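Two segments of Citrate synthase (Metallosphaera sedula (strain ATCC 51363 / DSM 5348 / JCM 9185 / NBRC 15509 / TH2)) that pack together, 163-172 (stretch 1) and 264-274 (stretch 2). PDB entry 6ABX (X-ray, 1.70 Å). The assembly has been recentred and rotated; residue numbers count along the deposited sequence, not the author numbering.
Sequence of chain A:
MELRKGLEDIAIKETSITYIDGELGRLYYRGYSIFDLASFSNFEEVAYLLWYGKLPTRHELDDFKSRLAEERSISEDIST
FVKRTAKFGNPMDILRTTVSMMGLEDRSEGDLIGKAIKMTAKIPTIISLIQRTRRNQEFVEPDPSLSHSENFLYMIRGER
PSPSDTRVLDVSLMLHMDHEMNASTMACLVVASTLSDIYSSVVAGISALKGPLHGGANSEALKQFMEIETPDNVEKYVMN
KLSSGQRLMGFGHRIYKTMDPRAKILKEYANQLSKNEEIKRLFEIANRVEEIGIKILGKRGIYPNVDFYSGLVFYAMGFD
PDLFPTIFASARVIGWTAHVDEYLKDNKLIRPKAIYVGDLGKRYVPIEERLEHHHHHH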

# COMPACT_ATOMS: atom_id res chain seq x y z
N PRO A 163 -12.70 -15.51 -31.39
CA PRO A 163 -12.34 -16.52 -30.38
C PRO A 163 -10.82 -16.74 -30.19
O PRO A 163 -10.40 -17.00 -29.03
CB PRO A 163 -13.03 -17.80 -30.89
CG PRO A 163 -14.23 -17.26 -31.66
CD PRO A 163 -13.70 -16.02 -32.35
N SER A 164 -10.02 -16.61 -31.25
CA SER A 164 -8.54 -16.74 -31.12
C SER A 164 -7.97 -15.56 -30.33
O SER A 164 -7.13 -15.76 -29.49
CB SER A 164 -7.83 -16.91 -32.45
OG SER A 164 -8.08 -15.80 -33.28
N ASP A 165 -8.42 -14.33 -30.59
CA ASP A 165 -7.97 -13.17 -29.79
C ASP A 165 -8.38 -13.38 -28.33
O ASP A 165 -7.58 -13.13 -27.41
CB ASP A 165 -8.46 -11.82 -30.34
CG ASP A 165 -7.63 -11.26 -31.50
OD1 ASP A 165 -6.63 -11.90 -31.87
OD2 ASP A 165 -7.96 -10.14 -31.96
N THR A 166 -9.62 -13.78 -28.10
CA THR A 166 -10.08 -14.00 -26.75
C THR A 166 -9.18 -15.00 -26.03
O THR A 166 -8.83 -14.78 -24.86
CB THR A 166 -11.52 -14.49 -26.71
OG1 THR A 166 -12.24 -13.42 -27.34
CG2 THR A 166 -12.01 -14.79 -25.31
N ARG A 167 -8.90 -16.13 -26.67
CA ARG A 167 -8.12 -17.16 -26.06
C ARG A 167 -6.73 -16.66 -25.67
O ARG A 167 -6.22 -16.96 -24.57
CB ARG A 167 -7.94 -18.33 -27.03
CG ARG A 167 -7.19 -19.50 -26.43
CD ARG A 167 -8.09 -20.21 -25.46
NE ARG A 167 -7.49 -21.42 -24.94
CZ ARG A 167 -7.57 -22.62 -25.52
NH1 ARG A 167 -8.09 -22.75 -26.73
NH2 ARG A 167 -7.16 -23.69 -24.85
N VAL A 168 -6.08 -15.90 -26.55
CA VAL A 168 -4.74 -15.35 -26.27
C VAL A 168 -4.79 -14.41 -25.06
O VAL A 168 -3.94 -14.52 -24.17
CB VAL A 168 -4.10 -14.67 -27.51
CG1 VAL A 168 -2.74 -14.11 -27.13
CG2 VAL A 168 -3.96 -15.66 -28.66
N LEU A 169 -5.80 -13.56 -24.99
CA LEU A 169 -5.92 -12.66 -23.81
C LEU A 169 -6.14 -13.49 -22.54
O LEU A 169 -5.52 -13.23 -21.47
CB LEU A 169 -7.07 -11.66 -23.96
CG LEU A 169 -7.23 -10.76 -22.75
CD1 LEU A 169 -5.97 -10.01 -22.42
CD2 LEU A 169 -8.38 -9.77 -22.96
N ASP A 170 -7.01 -14.52 -22.63
CA ASP A 170 -7.35 -15.34 -21.50
C ASP A 170 -6.08 -16.01 -20.93
O ASP A 170 -5.80 -15.98 -19.74
CB ASP A 170 -8.38 -16.36 -21.95
CG ASP A 170 -9.21 -16.84 -20.80
OD1 ASP A 170 -9.99 -15.99 -20.23
OD2 ASP A 170 -9.02 -17.99 -20.47
N VAL A 171 -5.28 -16.63 -21.78
CA VAL A 171 -4.03 -17.22 -21.34
C VAL A 171 -3.07 -16.17 -20.78
O VAL A 171 -2.49 -16.39 -19.67
CB VAL A 171 -3.37 -18.01 -22.48
CG1 VAL A 171 -1.96 -18.48 -22.10
CG2 VAL A 171 -4.23 -19.19 -22.90
N SER A 172 -2.87 -15.03 -21.49
CA SER A 172 -2.01 -14.03 -21.00
C SER A 172 -2.39 -13.52 -19.60
O SER A 172 -1.49 -13.35 -18.75
CB SER A 172 -1.91 -12.88 -21.98
OG SER A 172 -1.65 -13.39 -23.26
N LYS A 264 7.64 -18.77 -22.21
CA LYS A 264 7.53 -19.89 -23.16
C LYS A 264 6.10 -20.00 -23.65
O LYS A 264 5.82 -20.20 -24.85
CB LYS A 264 7.96 -21.16 -22.46
CG LYS A 264 7.95 -22.41 -23.33
CD LYS A 264 8.86 -23.49 -22.73
CE LYS A 264 10.30 -23.38 -23.22
NZ LYS A 264 10.84 -24.70 -23.64
N ILE A 265 5.15 -19.88 -22.71
CA ILE A 265 3.75 -20.07 -23.06
C ILE A 265 3.28 -18.91 -23.92
O ILE A 265 2.62 -19.09 -24.96
CB ILE A 265 2.88 -20.26 -21.80
CG1 ILE A 265 3.25 -21.56 -21.08
CG2 ILE A 265 1.43 -20.20 -22.16
CD1 ILE A 265 2.70 -21.66 -19.70
N LEU A 266 3.62 -17.67 -23.53
CA LEU A 266 3.21 -16.53 -24.33
C LEU A 266 3.76 -16.61 -25.75
O LEU A 266 3.09 -16.25 -26.70
CB LEU A 266 3.70 -15.20 -23.72
CG LEU A 266 3.00 -14.71 -22.47
CD1 LEU A 266 3.80 -13.61 -21.82
CD2 LEU A 266 1.59 -14.24 -22.76
N LYS A 267 5.01 -17.04 -25.89
CA LYS A 267 5.61 -17.14 -27.21
C LYS A 267 4.81 -18.13 -28.11
O LYS A 267 4.62 -17.89 -29.31
CB LYS A 267 7.06 -17.60 -27.08
CG LYS A 267 7.82 -17.56 -28.41
CD LYS A 267 9.22 -18.03 -28.33
CE LYS A 267 9.82 -18.06 -29.73
NZ LYS A 267 11.26 -18.36 -29.65
N GLU A 268 4.36 -19.23 -27.52
CA GLU A 268 3.57 -20.23 -28.25
C GLU A 268 2.22 -19.64 -28.65
O GLU A 268 1.75 -19.86 -29.77
CB GLU A 268 3.29 -21.43 -27.36
CG GLU A 268 4.51 -22.27 -27.07
CD GLU A 268 4.34 -23.32 -25.98
OE1 GLU A 268 5.23 -24.16 -25.88
OE2 GLU A 268 3.38 -23.26 -25.22
N TYR A 269 1.54 -19.00 -27.67
CA TYR A 269 0.17 -18.52 -27.92
C TYR A 269 0.18 -17.31 -28.87
O TYR A 269 -0.74 -17.13 -29.62
CB TYR A 269 -0.57 -18.23 -26.62
CG TYR A 269 -1.39 -19.40 -26.15
CD1 TYR A 269 -2.58 -19.69 -26.76
CD2 TYR A 269 -0.93 -20.26 -25.17
CE1 TYR A 269 -3.36 -20.76 -26.34
CE2 TYR A 269 -1.69 -21.34 -24.74
CZ TYR A 269 -2.93 -21.57 -25.31
OH TYR A 269 -3.72 -22.62 -24.95
N ALA A 270 1.27 -16.55 -28.86
CA ALA A 270 1.43 -15.44 -29.79
C ALA A 270 1.30 -15.94 -31.23
O ALA A 270 0.85 -15.22 -32.08
CB ALA A 270 2.74 -14.71 -29.59
N ASN A 271 1.72 -17.17 -31.52
CA ASN A 271 1.58 -17.68 -32.91
C ASN A 271 0.13 -17.65 -33.40
O ASN A 271 -0.08 -17.38 -34.58
CB ASN A 271 2.15 -19.08 -33.04
CG ASN A 271 3.65 -19.02 -33.10
OD1 ASN A 271 4.19 -18.52 -34.08
ND2 ASN A 271 4.32 -19.51 -32.08
N GLN A 272 -0.83 -17.88 -32.50
CA GLN A 272 -2.26 -17.96 -32.82
C GLN A 272 -2.87 -16.58 -33.07
O GLN A 272 -4.00 -16.52 -33.51
CB GLN A 272 -3.01 -18.71 -31.70
CG GLN A 272 -2.39 -20.08 -31.47
CD GLN A 272 -3.13 -21.00 -30.54
OE1 GLN A 272 -4.22 -20.69 -30.04
NE2 GLN A 272 -2.54 -22.17 -30.30
N LEU A 273 -2.18 -15.48 -32.75
CA LEU A 273 -2.66 -14.13 -33.12
C LEU A 273 -2.62 -13.99 -34.65
O LEU A 273 -1.64 -14.39 -35.27
CB LEU A 273 -1.78 -13.03 -32.51
CG LEU A 273 -1.94 -12.82 -31.02
CD1 LEU A 273 -0.87 -11.89 -30.49
CD2 LEU A 273 -3.32 -12.31 -30.67
N SER A 274 -3.68 -13.41 -35.22
CA SER A 274 -3.61 -12.79 -36.52
C SER A 274 -2.86 -11.48 -36.32
O SER A 274 -3.11 -10.78 -35.33
CB SER A 274 -4.97 -12.55 -37.09
OG SER A 274 -5.57 -11.44 -36.44
O HOH W 1 -6.14 -14.15 -33.16

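The heart of this contact is a valine methyl laid on a tyrosine ring. Val-171 CG2 sits 3.8 Å from the centroid of the Tyr-269 ring and only 16° off its normal, a CH-pi arrangement over the face; its closest ring atom is CZ of Tyr-269, 3.6 Å from CG2 of Val-171. The other methyl of the same valine is also used: CG1 of Val-171 meets CG2 of Ile-265 at 3.8 Å. With chi1 at t, one beta-branched residue thus serves two neighbours that lie a single helical turn apart on the facing helix. Tyr-269 is covered more than any other residue here, and its chi1 of -94° lies between the usual wells.

The backbones run side by side in opposite directions. The first stretch is helical throughout and the second from its start; their axes run almost exactly antiparallel, at 176°, with a closest approach of 10.1 Å. Residue numbers therefore climb on one side as they fall on the other: Ser-172 lies nearest Leu-266, Val-168 nearest Tyr-269, and Ser-164 nearest Gln-272, with CA atoms 6.1 to 6.7 Å apart in these pairs. The first stretch contributes Ser-164, Val-168 and Val-171 at intervals of three and four, the helical repeat that keeps side chains on one face.

Val-168 fills the next layer. Its CG2 packs 3.7 Å from O of Tyr-269 and 4.0 Å from CD2 of Leu-273, so a small methyl covers backbone as well as side chain. That carbonyl is already engaged, since Gln-272 N donates to Tyr-269 O at 3.0 Å. A type I turn spans Ala-270 to Leu-273, and Leu-273 at its last position lies opposite Asp-165, their CA atoms 6.3 Å apart. Although its CA-to-CB bond points sideways, the end of the Leu-273 side chain reaches in.

At the other end of the contact, Ser-172 is buried against a leucine: its OG lies 3.4 Å from CD2 of Leu-266. A hydroxyl is tolerable there because it is satisfied within its own helix, with Ser-172 OG donating to Val-168 O at 2.7 Å. Arg-167 flanks the tyrosine on a more open side. Its NH2 is 3.6 Å from OH of Tyr-269, which lies over one face of the guanidinium; this is a contact without a hydrogen bond, and the tyrosine hydroxyl is bonded elsewhere in the structure.

The polar edge is joined by water, as no direct hydrogen bond links the two stretches. Water 1 lies 2.5 Å from Ser-164 OG, donates to Asp-165 OD1 at 2.6 Å and to Gln-272 O at 3.2 Å, and accepts from Ser-274 N at 3.3 Å. It thus ties the start of one helix to backbone groups around the end of the turn. Asp-165 also touches the apolar layer, with OD1 3.5 Å from CD2 of Leu-273. The rule to draw is an economical one: complementary shape at the centre, a buried serine hydroxyl satisfied within its own helix, and one water bridging the margin.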